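Local coordinates for protein mannose-specific lectin 3 chain 2 (Crocus vernus, PDB 3MEZ) that probably binds mannose as a bulb-type lectin domain, pairing with chain 1 in a heterotetramer of two such heterodimers, at residues Gly67-Thr72 with Ala101-Pro106. Residues are numbered along the deposited sequence; the frame is centred on the assembly and turned at random.
Sequences GELDIT and AVVYGP. Unlike the reference sequence in segment 67-72: Glu68 (reference Gln).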
loop_
_atom_site.group_PDB
_atom_site.type_symbol
_atom_site.label_atom_id
_atom_site.label_comp_id
_atom_site.label_asym_id
_atom_site.label_seq_id
_atom_site.Cartn_x
_atom_site.Cartn_y
_atom_site.Cartn_z
ATOM N N GLY B 67 11.294 5.337 -13.697
ATOM C CA GLY B 67 11.577 3.947 -13.909
ATOM C C GLY B 67 12.639 3.333 -13.017
ATOM O O GLY B 67 12.956 2.213 -13.173
ATOM N N GLU B 68 13.183 4.089 -12.088
ATOM C CA GLU B 68 14.193 3.589 -11.171
ATOM C C GLU B 68 13.636 2.691 -10.082
ATOM O O GLU B 68 12.620 2.978 -9.588
ATOM C CB GLU B 68 14.984 4.764 -10.549
ATOM C CG GLU B 68 14.350 5.505 -9.376
ATOM C CD GLU B 68 13.305 6.533 -9.771
ATOM O OE1 GLU B 68 13.168 7.577 -9.142
ATOM O OE2 GLU B 68 12.589 6.287 -10.695
ATOM N N LEU B 69 14.345 1.646 -9.704
ATOM C CA LEU B 69 14.027 0.850 -8.534
ATOM C C LEU B 69 15.051 1.046 -7.438
ATOM O O LEU B 69 16.162 0.646 -7.592
ATOM C CB LEU B 69 14.071 -0.623 -8.859
ATOM C CG LEU B 69 13.042 -1.441 -9.579
ATOM C CD1 LEU B 69 13.492 -2.888 -9.549
ATOM C CD2 LEU B 69 11.725 -1.303 -8.937
ATOM N N ASP B 70 14.628 1.620 -6.326
ATOM C CA ASP B 70 15.449 1.877 -5.161
ATOM C C ASP B 70 15.100 0.952 -4.007
ATOM O O ASP B 70 13.968 0.751 -3.744
ATOM C CB ASP B 70 15.266 3.318 -4.661
ATOM C CG ASP B 70 15.534 4.362 -5.718
ATOM O OD1 ASP B 70 16.595 4.351 -6.279
ATOM O OD2 ASP B 70 14.681 5.176 -5.993
ATOM N N ILE B 71 16.102 0.407 -3.351
ATOM C CA ILE B 71 15.957 -0.203 -2.071
ATOM C C ILE B 71 16.471 0.775 -1.015
ATOM O O ILE B 71 17.592 1.178 -1.030
ATOM C CB ILE B 71 16.696 -1.523 -1.930
ATOM C CG1 ILE B 71 16.271 -2.487 -3.003
ATOM C CG2 ILE B 71 16.435 -2.095 -0.639
ATOM C CD1 ILE B 71 17.024 -3.712 -3.036
ATOM N N THR B 72 15.586 1.126 -0.105
ATOM C CA THR B 72 15.739 2.215 0.805
ATOM C C THR B 72 15.623 1.754 2.238
ATOM O O THR B 72 14.809 0.959 2.538
ATOM C CB THR B 72 14.650 3.268 0.520
ATOM O OG1 THR B 72 14.646 3.602 -0.865
ATOM C CG2 THR B 72 14.871 4.489 1.313
ATOM N N ALA B 101 11.881 -9.952 -14.528
ATOM C CA ALA B 101 11.263 -8.757 -14.013
ATOM C C ALA B 101 11.729 -7.594 -14.851
ATOM O O ALA B 101 12.885 -7.385 -14.961
ATOM C CB ALA B 101 11.609 -8.558 -12.592
ATOM N N VAL B 102 10.782 -6.899 -15.453
ATOM C CA VAL B 102 10.997 -5.815 -16.388
ATOM C C VAL B 102 10.239 -4.523 -16.050
ATOM O O VAL B 102 9.075 -4.529 -15.782
ATOM C CB VAL B 102 10.624 -6.241 -17.834
ATOM C CG1 VAL B 102 11.090 -5.235 -18.856
ATOM C CG2 VAL B 102 11.151 -7.568 -18.136
ATOM N N VAL B 103 10.952 -3.422 -16.124
ATOM C CA VAL B 103 10.367 -2.123 -15.937
ATOM C C VAL B 103 10.119 -1.527 -17.301
ATOM O O VAL B 103 11.002 -1.503 -18.106
ATOM C CB VAL B 103 11.247 -1.174 -15.148
ATOM C CG1 VAL B 103 10.571 0.109 -14.967
ATOM C CG2 VAL B 103 11.641 -1.752 -13.841
ATOM N N TYR B 104 8.894 -1.094 -17.530
ATOM C CA TYR B 104 8.463 -0.432 -18.719
ATOM C C TYR B 104 7.891 0.962 -18.422
ATOM O O TYR B 104 7.065 1.132 -17.561
ATOM C CB TYR B 104 7.364 -1.216 -19.441
ATOM C CG TYR B 104 7.665 -2.602 -19.938
ATOM C CD1 TYR B 104 7.475 -3.694 -19.149
ATOM C CD2 TYR B 104 8.089 -2.817 -21.217
ATOM C CE1 TYR B 104 7.727 -4.945 -19.619
ATOM C CE2 TYR B 104 8.333 -4.035 -21.684
ATOM C CZ TYR B 104 8.161 -5.114 -20.902
ATOM O OH TYR B 104 8.410 -6.322 -21.413
ATOM N N GLY B 105 8.325 1.939 -19.185
ATOM C CA GLY B 105 7.704 3.240 -19.199
ATOM C C GLY B 105 8.440 4.292 -19.981
ATOM O O GLY B 105 9.452 4.025 -20.529
ATOM N N PRO B 106 7.922 5.498 -20.007
ATOM C CA PRO B 106 6.710 5.893 -19.301
ATOM C C PRO B 106 5.431 5.517 -20.015
ATOM O O PRO B 106 5.489 4.916 -21.049
ATOM C CB PRO B 106 6.830 7.404 -19.285
ATOM C CG PRO B 106 7.568 7.707 -20.455
ATOM C CD PRO B 106 8.513 6.637 -20.703
#
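Val103 and Gly67 illustrate how one branched residue can bridge a turn and a neighbouring sheet. From its backbone in strand 101-104, Val103 directs CB toward segment 67-72, and there the side chain forks. CG1, set anti to the backbone N (chi1 -178°), reaches into the turn before strand 69-72, where it lies 3.7 Å from Gly67 O and 4.1 Å from Gly67 CA. It therefore rests on bare main chain: Gly67, in a left-handed conformation (phi 80°) and without a side chain, meets the methyl with its carbonyl oxygen and alpha carbon. The second methyl, CG2, is anti to the carbonyl carbon and heads for Leu69, stopping 4.5 Å from Leu69 CG, a loose apolar approach in a contact that buries just 108 Å² between the two segments. Such interior contacts between sheets are characteristic of the beta-prism II fold of bulb-type lectins, in which three antiparallel sheets enclose a hydrophobic core. Strand 69-72 belongs to one face of the prism and strand 101-104 to another. The latter also pairs antiparallel with a strand of the chain 1 subunit, so the sheet continues across the interface. Leu69 also packs on Met61 and Leu63 of the adjoining strand and on Trp105 of chain 1, while Val103 packs on Leu93 of strand 92-95 in its own sheet and on Ile104 of the chain 1 subunit.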